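Local coordinates for protein histidyl-trna synthetase (Thermus thermophilus, PDB 1ADY) that catalyses the ATP-dependent joining of histidine to tRNA(His), releasing AMP and diphosphate, as a homodimeric class-II aminoacyl-tRNA synthetase, at residues A[81-86]-A[126-131]; A[145-150]-A[303-308]; A[204-209]-A[256-261]; A[264-269]-A[285-290]. One frame throughout, in Å; residues are numbered along the deposited sequence.

In the fold
All four contacts touch the histidyl-adenylate. Seven of the eight segments lie in the catalytic regions; loop 204-209 falls between them. Contacts 1, 2 and 4 share one mixed sheet. Strands 123-132, 302-308, 281-287 and 267-272 follow one another across it. Contact 1 lies on the adenylate's side. Contact 2 packs helix 137-153 on the other side, their centres about 11 Å apart. Contact 4 pairs two hairpin strands, its centre about 13 Å from those of contacts 1 and 2. Contact 3, its centre about 20 Å from those two, joins loop 204-209 to loop 256-261, which reaches the phosphate. Along the chain contact 1 closes first; contact 2 spans a long loop holding contacts 3 and 4 in series.

Contact 1: A[81-86]-A[126-131]; sequences EGTAAM and QVNYEA. With HAM (histidyl-adenosine monophosphate), chain F.
Glu130, Met86 and Asn128 carry most of this contact, with Thr83 beside them. The Glu130 chain is bent about CB-CG (chi2 58°), which turns the carboxylate toward the helix and the ligand. Its two oxygens serve different partners. Glu130 OE1 accepts from NE2 of the adenylate's imidazole at 2.8 Å. OE2 turns to the protein. Asn128 ND2 donates to Glu130 OE2 at 3.1 Å, close to straight (164°). The donor keeps this oxygen within its own amide plane but reaches the carboxylate from above. Thr83 OG1 adds a weak hydrogen bond to Glu130 OE2 at 3.4 Å, its side chain crossing that of Glu130 at about a right angle. Asn128 thus probably helps to hold the carboxylate that reads the histidine ring. CG of Asn128 is anti to the backbone N (chi1 -168°), which lifts the amide off the strand. Met86 slides alongside it the opposite way, with Met86 CE 3.5 Å from Asn128 ND2. Met86 CB also rests 4.1 Å from Glu130 CG. At the helix start, Glu81 OE2 caps Ala84 N at 2.9 Å. Thr83 OG1 also hydrogen-bonds Tyr263 OH. Helix 83-92 lies over strand 123-132, and Met86 reaches on to strand 102-111. Strands 102-111 and 123-132, antiparallel neighbours, form motif 2 of the class-II synthetases. Strand 302-308 flanks 123-132 on its other side, and helix 137-153 packs behind it against Tyr129.

Contact 2: A[145-150]-A[303-308]; sequences VLLYEC and VGFAFG. With HAM (histidyl-adenosine monophosphate), chain F.
Phe305 has CG between its backbone N and carbonyl carbon (chi1 67°), which sends the ring out to helix 145-150. Leu147 has CG anti to its backbone N (chi1 172°), and this carries its CD1 branch to both aromatics. Leu147 CD1 meets Phe305 CD1 at 3.6 Å and Phe307 CD2 at 3.7 Å. The position of the helix sets Leu147 CB over the Phe305 ring. That CB stands 3.6 Å from the Phe305 centroid and only 7° off the ring normal, a CH-pi contact over the centre of the face. The two rings meet at their edges, Phe307 CD2 lying in the plane of Phe305. Leu146 CB touches Phe305 CE2 at 3.9 Å, and Cys150 CB meets Phe307 CE2 at 4.0 Å. Helix 14-33 also packs on Cys150 and Phe307. The strand's other side faces the adenylate. Ala306 CB packs on its histidyl CB, and Gly308 N donates to the ribose O2' at 2.9 Å. No hydrogen bond joins helix 145-150 to strand 303-308. The contact is apolar and buried, so across these two segments the helix is probably held to the back of the active-site sheet by apolar packing alone.

Contact 3: A[204-209]-A[256-261]; sequences RILDSK and ALVRGL. With HAM (histidyl-adenosine monophosphate), chain F.
Residues 257-261 begin the LVRGLDYY signature of histidyl-tRNA synthetases, which lines the active site. Loop 204-209 packs against the side of it turned from the ligand. Val258 has the largest share of the buried surface. Its CG2 meets Leu206 CD1 at 3.5 Å, and these two side chains cross at about a right angle. Asp207 slides past Val258 in the opposite direction, with Asp207 CG 3.6 Å from Val258 CB. Arg204 starts out away from the signature loop, but its chain is extended from CG to NE and brings the guanidinium back. Arg204 NH2 comes to 3.7 Å from Gly260 O, which lies near the guanidinium plane at its edge. That NH2 has its stronger partner in Asp262, a salt bridge. Loop 204-209 falls between the two catalytic parts of the chain, so the contact joins inserted sequence to the catalytic core. Arg259 points the other way, to the adenylate. CG is anti to its backbone N (chi1 -153°), and the chain then bends twice. This lays one face of the guanidinium against the phosphate oxygen O2P, with Arg259 CZ 3.2 Å from it. Glu270 holds NE of Arg259 in a salt bridge and probably fixes how the group is turned. With an alanine in place of Arg259, the phosphate would probably lose this facing positive charge and Glu270 its mate. Leu261 CD1 lies 3.5 Å from the phosphate O1P.

Contact 4: A[264-269]-A[285-290]; sequences YVRTAF and GGRYDG. With HAM (histidyl-adenosine monophosphate), chain F.
Tyr264 runs along the backbone of 285-287 to the ligand. Its CB lies 3.8 Å from Arg287 O. CG is anti to its own carbonyl carbon (chi1 -74°), which lays the ring alongside the strand. Arg287 O then meets the ring edge at CD1, and CE1 comes next to Gly286 N. Tyr264 CZ passes Gly285 C at 4.0 Å. At the tip, Tyr264 OH donates to ND1 of the adenylate's imidazole at 2.8 Å. A phenylalanine here would probably keep the packing on the glycines but leave ND1 without this donor. Four backbone bonds join the segments. Val265 N binds Arg287 O at 2.9 Å, and Arg287 N binds Thr267 O at 3.0 Å. Phe269 and Gly285 form an antiparallel hydrogen-bonded pair, bonded both ways. The Phe269 ring folds back over Gly285, whose CA makes a CH-pi contact with its face. Arg287 NH1 forms a salt bridge to Asp289 OD1 at 2.9 Å, and its NH2 pairs with Asp140. This hairpin lies between strand 302-308, beside 281-287, and strand 160-165, beside 267-272. Helix 137-153 packs on Phe269, and helix 231-246 touches Thr267 and Arg287.

Contact 1: A[81-86]-A[126-131]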
# COMPACT_ATOMS: atom_id res chain seq x y z
N GLU A 81 -6.28 11.77 -7.30
CA GLU A 81 -5.33 12.67 -6.67
C GLU A 81 -5.62 12.71 -5.17
O GLU A 81 -6.75 12.49 -4.75
CB GLU A 81 -5.42 14.05 -7.34
CG GLU A 81 -5.13 15.25 -6.48
CD GLU A 81 -6.37 15.82 -5.82
OE1 GLU A 81 -7.47 15.69 -6.39
OE2 GLU A 81 -6.24 16.39 -4.74
N GLY A 82 -4.61 13.04 -4.36
CA GLY A 82 -4.78 13.03 -2.92
C GLY A 82 -5.23 14.25 -2.12
O GLY A 82 -5.93 14.10 -1.12
N THR A 83 -4.83 15.44 -2.52
CA THR A 83 -5.17 16.66 -1.79
C THR A 83 -6.61 16.78 -1.30
O THR A 83 -6.85 16.94 -0.10
CB THR A 83 -4.87 17.90 -2.61
OG1 THR A 83 -3.61 17.73 -3.27
CG2 THR A 83 -4.84 19.12 -1.72
N ALA A 84 -7.55 16.73 -2.23
CA ALA A 84 -8.96 16.86 -1.90
C ALA A 84 -9.31 15.90 -0.76
O ALA A 84 -9.92 16.29 0.23
CB ALA A 84 -9.80 16.57 -3.13
N ALA A 85 -8.83 14.66 -0.87
CA ALA A 85 -9.08 13.64 0.13
C ALA A 85 -8.48 14.04 1.47
O ALA A 85 -9.14 13.93 2.51
CB ALA A 85 -8.52 12.30 -0.32
N MET A 86 -7.24 14.51 1.44
CA MET A 86 -6.55 14.92 2.66
C MET A 86 -7.34 16.01 3.37
O MET A 86 -7.47 16.02 4.60
CB MET A 86 -5.14 15.41 2.34
CG MET A 86 -4.23 14.33 1.78
SD MET A 86 -3.66 13.20 3.05
CE MET A 86 -1.86 13.43 2.90
N GLN A 126 2.08 7.77 -6.05
CA GLN A 126 2.72 9.04 -5.72
C GLN A 126 2.82 9.29 -4.22
O GLN A 126 1.99 8.80 -3.45
CB GLN A 126 1.99 10.21 -6.39
CG GLN A 126 0.59 10.49 -5.86
CD GLN A 126 -0.10 11.67 -6.56
OE1 GLN A 126 0.06 11.87 -7.77
NE2 GLN A 126 -0.88 12.44 -5.80
N VAL A 127 3.87 10.00 -3.82
CA VAL A 127 4.07 10.36 -2.42
C VAL A 127 3.39 11.72 -2.31
O VAL A 127 3.62 12.60 -3.14
CB VAL A 127 5.57 10.48 -2.08
CG1 VAL A 127 5.76 11.03 -0.67
CG2 VAL A 127 6.24 9.12 -2.20
N ASN A 128 2.56 11.89 -1.29
CA ASN A 128 1.81 13.12 -1.13
C ASN A 128 2.06 13.80 0.20
O ASN A 128 1.94 13.18 1.25
CB ASN A 128 0.32 12.78 -1.27
CG ASN A 128 -0.55 14.01 -1.41
OD1 ASN A 128 -0.92 14.39 -2.52
ND2 ASN A 128 -0.94 14.60 -0.28
N TYR A 129 2.38 15.10 0.15
CA TYR A 129 2.64 15.90 1.35
C TYR A 129 1.65 17.06 1.42
O TYR A 129 1.36 17.69 0.40
CB TYR A 129 4.06 16.45 1.35
CG TYR A 129 4.29 17.50 2.40
CD1 TYR A 129 4.37 17.15 3.75
CD2 TYR A 129 4.40 18.84 2.06
CE1 TYR A 129 4.55 18.12 4.74
CE2 TYR A 129 4.58 19.82 3.03
CZ TYR A 129 4.65 19.46 4.37
OH TYR A 129 4.83 20.42 5.34
N GLU A 130 1.21 17.38 2.64
CA GLU A 130 0.23 18.44 2.89
C GLU A 130 0.53 19.21 4.17
O GLU A 130 1.00 18.64 5.16
CB GLU A 130 -1.16 17.80 3.01
CG GLU A 130 -2.20 18.30 2.02
CD GLU A 130 -1.79 18.11 0.57
OE1 GLU A 130 -0.86 18.82 0.14
OE2 GLU A 130 -2.40 17.29 -0.14
N ALA A 131 0.25 20.51 4.14
CA ALA A 131 0.44 21.39 5.30
C ALA A 131 -0.82 22.24 5.39
O ALA A 131 -1.01 23.18 4.62
CB ALA A 131 1.67 22.28 5.09
P HAM F . -0.59 16.48 -10.44
O1P HAM F . -1.95 16.12 -10.89
O2P HAM F . 0.09 17.52 -11.23
O3P HAM F . -0.68 16.86 -8.88
O5' HAM F . 0.41 15.23 -10.51
C5' HAM F . 1.63 15.28 -9.77
C4' HAM F . 2.60 14.20 -10.20
O4' HAM F . 1.91 12.94 -10.28
C3' HAM F . 3.14 14.43 -11.60
O3' HAM F . 4.26 15.32 -11.66
C2' HAM F . 3.60 13.03 -11.93
O2' HAM F . 4.88 12.72 -11.34
C1' HAM F . 2.50 12.17 -11.33
N9 HAM F . 1.46 11.73 -12.28
C8 HAM F . 0.32 12.37 -12.61
N7 HAM F . -0.35 11.73 -13.57
C5 HAM F . 0.42 10.66 -13.81
C6 HAM F . 0.15 9.68 -14.77
N6 HAM F . -0.90 9.75 -15.54
N1 HAM F . 1.04 8.66 -14.84
C2 HAM F . 2.11 8.63 -14.05
N3 HAM F . 2.38 9.59 -13.16
C4 HAM F . 1.52 10.62 -13.03
C HAM F . -1.54 16.46 -7.80
O HAM F . -2.13 15.39 -7.85
CA HAM F . -1.78 17.38 -6.61
N HAM F . -2.86 16.89 -5.78
CB HAM F . -0.50 17.51 -5.76
CG HAM F . -0.67 18.40 -4.56
CD2 HAM F . -0.64 18.12 -3.24
ND1 HAM F . -1.02 19.73 -4.67
CE1 HAM F . -1.22 20.22 -3.46
NE2 HAM F . -1.01 19.27 -2.58

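Contact 2: A[145-150]-A[303-308]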
# COMPACT_ATOMS: atom_id res chain seq x y z
N VAL A 145 10.96 22.92 -0.61
CA VAL A 145 12.22 22.37 -0.11
C VAL A 145 12.10 20.88 0.12
O VAL A 145 12.97 20.12 -0.30
CB VAL A 145 12.66 23.05 1.20
CG1 VAL A 145 14.05 22.54 1.60
CG2 VAL A 145 12.68 24.55 1.03
N LEU A 146 11.01 20.46 0.76
CA LEU A 146 10.79 19.04 1.05
C LEU A 146 10.78 18.22 -0.23
O LEU A 146 11.51 17.24 -0.34
CB LEU A 146 9.49 18.84 1.83
CG LEU A 146 9.54 19.41 3.26
CD1 LEU A 146 8.20 19.22 3.96
CD2 LEU A 146 10.65 18.74 4.04
N LEU A 147 10.00 18.65 -1.22
CA LEU A 147 9.94 17.93 -2.49
C LEU A 147 11.35 17.87 -3.10
O LEU A 147 11.79 16.82 -3.56
CB LEU A 147 8.98 18.62 -3.47
CG LEU A 147 8.95 18.10 -4.91
CD1 LEU A 147 8.76 16.60 -4.93
CD2 LEU A 147 7.85 18.80 -5.69
N TYR A 148 12.04 19.01 -3.07
CA TYR A 148 13.39 19.10 -3.60
C TYR A 148 14.30 18.10 -2.87
O TYR A 148 15.04 17.35 -3.51
CB TYR A 148 13.92 20.53 -3.43
CG TYR A 148 15.28 20.77 -4.06
CD1 TYR A 148 15.44 20.77 -5.44
CD2 TYR A 148 16.41 20.97 -3.26
CE1 TYR A 148 16.70 20.97 -6.03
CE2 TYR A 148 17.67 21.17 -3.83
CZ TYR A 148 17.81 21.16 -5.22
OH TYR A 148 19.04 21.35 -5.79
N GLU A 149 14.20 18.07 -1.55
CA GLU A 149 15.01 17.17 -0.73
C GLU A 149 14.74 15.69 -0.97
O GLU A 149 15.68 14.90 -1.04
CB GLU A 149 14.88 17.50 0.76
CG GLU A 149 15.75 18.66 1.19
CD GLU A 149 17.22 18.44 0.84
OE1 GLU A 149 17.88 17.62 1.53
OE2 GLU A 149 17.71 19.07 -0.12
N CYS A 150 13.48 15.30 -1.10
CA CYS A 150 13.14 13.91 -1.34
C CYS A 150 13.90 13.38 -2.56
O CYS A 150 14.51 12.32 -2.52
CB CYS A 150 11.63 13.75 -1.56
SG CYS A 150 10.63 14.06 -0.11
N VAL A 303 -0.93 24.03 1.72
CA VAL A 303 0.06 23.89 0.65
C VAL A 303 0.54 22.44 0.68
O VAL A 303 0.43 21.76 1.70
CB VAL A 303 1.32 24.76 0.89
CG1 VAL A 303 1.58 25.63 -0.32
CG2 VAL A 303 1.21 25.57 2.16
N GLY A 304 1.08 21.98 -0.44
CA GLY A 304 1.58 20.62 -0.50
C GLY A 304 2.03 20.21 -1.88
O GLY A 304 1.92 21.00 -2.83
N PHE A 305 2.48 18.98 -2.02
CA PHE A 305 2.95 18.49 -3.31
C PHE A 305 2.74 16.99 -3.41
O PHE A 305 2.27 16.36 -2.46
CB PHE A 305 4.44 18.81 -3.48
CG PHE A 305 5.34 18.04 -2.54
CD1 PHE A 305 5.84 16.79 -2.90
CD2 PHE A 305 5.67 18.57 -1.30
CE1 PHE A 305 6.65 16.07 -2.03
CE2 PHE A 305 6.49 17.85 -0.42
CZ PHE A 305 6.98 16.60 -0.79
N ALA A 306 3.11 16.43 -4.55
CA ALA A 306 2.99 15.01 -4.81
C ALA A 306 3.85 14.66 -6.01
O ALA A 306 3.79 15.34 -7.03
CB ALA A 306 1.55 14.64 -5.07
N PHE A 307 4.67 13.63 -5.88
CA PHE A 307 5.52 13.22 -6.99
C PHE A 307 5.28 11.77 -7.39
O PHE A 307 5.03 10.91 -6.54
CB PHE A 307 7.00 13.47 -6.68
CG PHE A 307 7.57 12.61 -5.58
CD1 PHE A 307 8.03 11.33 -5.84
CD2 PHE A 307 7.70 13.11 -4.28
CE1 PHE A 307 8.62 10.56 -4.84
CE2 PHE A 307 8.28 12.35 -3.28
CZ PHE A 307 8.75 11.07 -3.56
N GLY A 308 5.34 11.51 -8.69
CA GLY A 308 5.13 10.17 -9.21
C GLY A 308 6.33 9.27 -9.00
O GLY A 308 7.39 9.48 -9.59
P HAM F . -0.59 16.48 -10.44
O1P HAM F . -1.95 16.12 -10.89
O2P HAM F . 0.09 17.52 -11.23
O3P HAM F . -0.68 16.86 -8.88
O5' HAM F . 0.41 15.23 -10.51
C5' HAM F . 1.63 15.28 -9.77
C4' HAM F . 2.60 14.20 -10.20
O4' HAM F . 1.91 12.94 -10.28
C3' HAM F . 3.14 14.43 -11.60
O3' HAM F . 4.26 15.32 -11.66
C2' HAM F . 3.60 13.03 -11.93
O2' HAM F . 4.88 12.72 -11.34
C1' HAM F . 2.50 12.17 -11.33
N9 HAM F . 1.46 11.73 -12.28
C8 HAM F . 0.32 12.37 -12.61
N7 HAM F . -0.35 11.73 -13.57
C5 HAM F . 0.42 10.66 -13.81
C6 HAM F . 0.15 9.68 -14.77
N6 HAM F . -0.90 9.75 -15.54
N1 HAM F . 1.04 8.66 -14.84
C2 HAM F . 2.11 8.63 -14.05
N3 HAM F . 2.38 9.59 -13.16
C4 HAM F . 1.52 10.62 -13.03
C HAM F . -1.54 16.46 -7.80
O HAM F . -2.13 15.39 -7.85
CA HAM F . -1.78 17.38 -6.61
N HAM F . -2.86 16.89 -5.78
CB HAM F . -0.50 17.51 -5.76
CG HAM F . -0.67 18.40 -4.56
CD2 HAM F . -0.64 18.12 -3.24
ND1 HAM F . -1.02 19.73 -4.67
CE1 HAM F . -1.22 20.22 -3.46
NE2 HAM F . -1.01 19.27 -2.58

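Contact 3: A[204-209]-A[256-261]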
# COMPACT_ATOMS: atom_id res chain seq x y z
N ARG A 204 -6.75 26.94 -18.71
CA ARG A 204 -6.39 25.61 -19.19
C ARG A 204 -5.86 25.61 -20.62
O ARG A 204 -4.98 24.83 -20.96
CB ARG A 204 -7.58 24.67 -19.08
CG ARG A 204 -8.06 24.49 -17.66
CD ARG A 204 -9.03 23.33 -17.54
NE ARG A 204 -9.22 22.98 -16.13
CZ ARG A 204 -8.26 22.47 -15.36
NH1 ARG A 204 -7.05 22.23 -15.84
NH2 ARG A 204 -8.51 22.23 -14.08
N ILE A 205 -6.39 26.52 -21.43
CA ILE A 205 -5.99 26.64 -22.82
C ILE A 205 -4.50 26.94 -22.94
O ILE A 205 -3.90 26.74 -23.99
CB ILE A 205 -6.82 27.71 -23.55
CG1 ILE A 205 -6.65 27.58 -25.06
CG2 ILE A 205 -6.41 29.10 -23.09
CD1 ILE A 205 -7.51 28.52 -25.85
N LEU A 206 -3.90 27.43 -21.85
CA LEU A 206 -2.48 27.74 -21.82
C LEU A 206 -1.68 26.44 -21.73
O LEU A 206 -0.71 26.24 -22.46
CB LEU A 206 -2.14 28.62 -20.62
CG LEU A 206 -2.73 30.03 -20.58
CD1 LEU A 206 -2.47 30.65 -19.23
CD2 LEU A 206 -2.13 30.89 -21.69
N ASP A 207 -2.13 25.56 -20.85
CA ASP A 207 -1.48 24.27 -20.63
C ASP A 207 -2.01 23.14 -21.51
O ASP A 207 -1.90 21.97 -21.14
CB ASP A 207 -1.58 23.87 -19.16
CG ASP A 207 -0.29 24.12 -18.39
OD1 ASP A 207 0.46 25.05 -18.75
OD2 ASP A 207 -0.04 23.37 -17.43
N SER A 208 -2.60 23.47 -22.65
CA SER A 208 -3.13 22.44 -23.54
C SER A 208 -2.07 21.98 -24.53
O SER A 208 -0.98 22.55 -24.61
CB SER A 208 -4.38 22.94 -24.26
OG SER A 208 -4.12 24.08 -25.06
N LYS A 209 -2.38 20.91 -25.25
CA LYS A 209 -1.47 20.35 -26.24
C LYS A 209 -1.84 20.87 -27.63
O LYS A 209 -2.56 21.87 -27.76
CB LYS A 209 -1.54 18.82 -26.21
CG LYS A 209 -1.10 18.18 -24.90
CD LYS A 209 0.39 18.38 -24.65
CE LYS A 209 0.84 17.64 -23.40
NZ LYS A 209 0.20 18.18 -22.16
N ALA A 256 4.08 31.54 -16.67
CA ALA A 256 2.73 31.06 -16.49
C ALA A 256 2.78 29.59 -16.17
O ALA A 256 2.97 28.76 -17.05
CB ALA A 256 1.92 31.31 -17.76
N LEU A 257 2.70 29.27 -14.88
CA LEU A 257 2.73 27.88 -14.47
C LEU A 257 1.31 27.48 -14.16
O LEU A 257 0.88 27.49 -13.01
CB LEU A 257 3.62 27.69 -13.24
CG LEU A 257 4.66 26.58 -13.32
CD1 LEU A 257 5.29 26.39 -11.95
CD2 LEU A 257 4.04 25.28 -13.80
N VAL A 258 0.54 27.21 -15.21
CA VAL A 258 -0.83 26.78 -15.03
C VAL A 258 -0.70 25.35 -14.54
O VAL A 258 0.09 24.57 -15.07
CB VAL A 258 -1.61 26.81 -16.36
CG1 VAL A 258 -2.99 26.20 -16.19
CG2 VAL A 258 -1.73 28.24 -16.86
N ARG A 259 -1.40 25.03 -13.47
CA ARG A 259 -1.32 23.69 -12.93
C ARG A 259 -2.51 22.91 -13.49
O ARG A 259 -3.41 23.50 -14.10
CB ARG A 259 -1.33 23.75 -11.40
CG ARG A 259 -0.63 22.59 -10.74
CD ARG A 259 0.86 22.60 -10.98
NE ARG A 259 1.40 21.24 -11.09
CZ ARG A 259 1.28 20.29 -10.17
NH1 ARG A 259 0.64 20.51 -9.03
NH2 ARG A 259 1.87 19.12 -10.36
N GLY A 260 -2.49 21.59 -13.34
CA GLY A 260 -3.57 20.77 -13.84
C GLY A 260 -4.80 20.68 -12.95
O GLY A 260 -5.73 19.93 -13.25
N LEU A 261 -4.82 21.45 -11.87
CA LEU A 261 -5.95 21.42 -10.95
C LEU A 261 -6.44 22.83 -10.62
O LEU A 261 -5.63 23.74 -10.42
CB LEU A 261 -5.57 20.65 -9.68
CG LEU A 261 -5.09 19.21 -9.93
CD1 LEU A 261 -3.62 19.18 -10.30
CD2 LEU A 261 -5.31 18.38 -8.68
P HAM F . -0.59 16.48 -10.44
O1P HAM F . -1.95 16.12 -10.89
O2P HAM F . 0.09 17.52 -11.23
O3P HAM F . -0.68 16.86 -8.88
O5' HAM F . 0.41 15.23 -10.51
C5' HAM F . 1.63 15.28 -9.77
C4' HAM F . 2.60 14.20 -10.20
O4' HAM F . 1.91 12.94 -10.28
C3' HAM F . 3.14 14.43 -11.60
O3' HAM F . 4.26 15.32 -11.66
C2' HAM F . 3.60 13.03 -11.93
O2' HAM F . 4.88 12.72 -11.34
C1' HAM F . 2.50 12.17 -11.33
N9 HAM F . 1.46 11.73 -12.28
C8 HAM F . 0.32 12.37 -12.61
N7 HAM F . -0.35 11.73 -13.57
C5 HAM F . 0.42 10.66 -13.81
C6 HAM F . 0.15 9.68 -14.77
N6 HAM F . -0.90 9.75 -15.54
N1 HAM F . 1.04 8.66 -14.84
C2 HAM F . 2.11 8.63 -14.05
N3 HAM F . 2.38 9.59 -13.16
C4 HAM F . 1.52 10.62 -13.03
C HAM F . -1.54 16.46 -7.80
O HAM F . -2.13 15.39 -7.85
CA HAM F . -1.78 17.38 -6.61
N HAM F . -2.86 16.89 -5.78
CB HAM F . -0.50 17.51 -5.76
CG HAM F . -0.67 18.40 -4.56
CD2 HAM F . -0.64 18.12 -3.24
ND1 HAM F . -1.02 19.73 -4.67
CE1 HAM F . -1.22 20.22 -3.46
NE2 HAM F . -1.01 19.27 -2.58

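Contact 4: A[264-269]-A[285-290]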
# COMPACT_ATOMS: atom_id res chain seq x y z
N TYR A 264 -5.96 25.35 -6.93
CA TYR A 264 -4.76 26.14 -6.68
C TYR A 264 -5.00 27.63 -6.59
O TYR A 264 -5.72 28.22 -7.41
CB TYR A 264 -3.71 25.88 -7.75
CG TYR A 264 -3.04 24.55 -7.60
CD1 TYR A 264 -2.19 24.29 -6.53
CD2 TYR A 264 -3.26 23.53 -8.53
CE1 TYR A 264 -1.58 23.05 -6.38
CE2 TYR A 264 -2.66 22.29 -8.38
CZ TYR A 264 -1.83 22.06 -7.31
OH TYR A 264 -1.22 20.83 -7.19
N VAL A 265 -4.37 28.24 -5.60
CA VAL A 265 -4.45 29.67 -5.38
C VAL A 265 -3.05 30.09 -4.90
O VAL A 265 -2.49 29.48 -3.99
CB VAL A 265 -5.55 30.04 -4.34
CG1 VAL A 265 -5.18 29.56 -2.96
CG2 VAL A 265 -5.78 31.53 -4.33
N ARG A 266 -2.48 31.10 -5.55
CA ARG A 266 -1.16 31.60 -5.21
C ARG A 266 -0.04 30.65 -5.65
O ARG A 266 -0.01 30.25 -6.81
CB ARG A 266 -1.06 31.97 -3.72
CG ARG A 266 -1.94 33.14 -3.35
CD ARG A 266 -1.79 33.58 -1.91
NE ARG A 266 -2.56 34.80 -1.67
CZ ARG A 266 -2.46 35.56 -0.58
NH1 ARG A 266 -1.63 35.24 0.40
NH2 ARG A 266 -3.19 36.67 -0.48
N THR A 267 0.85 30.29 -4.73
CA THR A 267 2.00 29.44 -5.03
C THR A 267 1.72 28.21 -5.90
O THR A 267 0.79 27.46 -5.66
CB THR A 267 2.68 28.96 -3.74
OG1 THR A 267 2.77 30.05 -2.81
CG2 THR A 267 4.08 28.44 -4.05
N ALA A 268 2.59 28.01 -6.90
CA ALA A 268 2.49 26.88 -7.82
C ALA A 268 3.91 26.50 -8.23
O ALA A 268 4.68 27.37 -8.64
CB ALA A 268 1.68 27.27 -9.03
N PHE A 269 4.25 25.22 -8.11
CA PHE A 269 5.59 24.75 -8.45
C PHE A 269 5.61 23.33 -9.01
O PHE A 269 4.66 22.56 -8.81
CB PHE A 269 6.51 24.83 -7.23
CG PHE A 269 6.00 24.06 -6.04
CD1 PHE A 269 5.05 24.61 -5.18
CD2 PHE A 269 6.48 22.77 -5.78
CE1 PHE A 269 4.58 23.90 -4.08
CE2 PHE A 269 6.01 22.06 -4.67
CZ PHE A 269 5.06 22.62 -3.82
N GLY A 285 2.97 20.76 -7.11
CA GLY A 285 2.13 21.13 -5.99
C GLY A 285 1.89 22.62 -5.96
O GLY A 285 2.26 23.34 -6.89
N GLY A 286 1.29 23.09 -4.86
CA GLY A 286 0.99 24.50 -4.71
C GLY A 286 -0.01 24.73 -3.60
O GLY A 286 -0.46 23.79 -2.94
N ARG A 287 -0.35 25.99 -3.37
CA ARG A 287 -1.30 26.36 -2.33
C ARG A 287 -2.70 26.15 -2.88
O ARG A 287 -2.91 26.23 -4.09
CB ARG A 287 -1.06 27.81 -1.91
CG ARG A 287 -1.92 28.29 -0.77
CD ARG A 287 -1.31 29.52 -0.11
NE ARG A 287 -0.29 29.17 0.88
CZ ARG A 287 -0.56 28.76 2.12
NH1 ARG A 287 -1.82 28.63 2.52
NH2 ARG A 287 0.43 28.50 2.97
N TYR A 288 -3.66 25.90 -2.00
CA TYR A 288 -5.03 25.63 -2.45
C TYR A 288 -6.08 26.03 -1.42
O TYR A 288 -7.00 25.26 -1.12
CB TYR A 288 -5.16 24.13 -2.78
CG TYR A 288 -4.60 23.22 -1.70
CD1 TYR A 288 -5.36 22.89 -0.58
CD2 TYR A 288 -3.28 22.77 -1.76
CE1 TYR A 288 -4.83 22.15 0.46
CE2 TYR A 288 -2.73 22.03 -0.71
CZ TYR A 288 -3.51 21.73 0.39
OH TYR A 288 -2.97 21.03 1.45
N ASP A 289 -5.94 27.22 -0.88
CA ASP A 289 -6.89 27.72 0.11
C ASP A 289 -8.28 27.75 -0.54
O ASP A 289 -8.39 27.97 -1.75
CB ASP A 289 -6.49 29.13 0.57
CG ASP A 289 -5.04 29.21 1.06
OD1 ASP A 289 -4.34 28.18 1.10
OD2 ASP A 289 -4.60 30.33 1.40
N GLY A 290 -9.32 27.49 0.24
CA GLY A 290 -10.66 27.51 -0.32
C GLY A 290 -11.20 26.14 -0.67
O GLY A 290 -12.42 25.94 -0.66
P HAM F . -0.59 16.48 -10.44
O1P HAM F . -1.95 16.12 -10.89
O2P HAM F . 0.09 17.52 -11.23
O3P HAM F . -0.68 16.86 -8.88
O5' HAM F . 0.41 15.23 -10.51
C5' HAM F . 1.63 15.28 -9.77
C4' HAM F . 2.60 14.20 -10.20
O4' HAM F . 1.91 12.94 -10.28
C3' HAM F . 3.14 14.43 -11.60
O3' HAM F . 4.26 15.32 -11.66
C2' HAM F . 3.60 13.03 -11.93
O2' HAM F . 4.88 12.72 -11.34
C1' HAM F . 2.50 12.17 -11.33
N9 HAM F . 1.46 11.73 -12.28
C8 HAM F . 0.32 12.37 -12.61
N7 HAM F . -0.35 11.73 -13.57
C5 HAM F . 0.42 10.66 -13.81
C6 HAM F . 0.15 9.68 -14.77
N6 HAM F . -0.90 9.75 -15.54
N1 HAM F . 1.04 8.66 -14.84
C2 HAM F . 2.11 8.63 -14.05
N3 HAM F . 2.38 9.59 -13.16
C4 HAM F . 1.52 10.62 -13.03
C HAM F . -1.54 16.46 -7.80
O HAM F . -2.13 15.39 -7.85
CA HAM F . -1.78 17.38 -6.61
N HAM F . -2.86 16.89 -5.78
CB HAM F . -0.50 17.51 -5.76
CG HAM F . -0.67 18.40 -4.56
CD2 HAM F . -0.64 18.12 -3.24
ND1 HAM F . -1.02 19.73 -4.67
CE1 HAM F . -1.22 20.22 -3.46
NE2 HAM F . -1.01 19.27 -2.58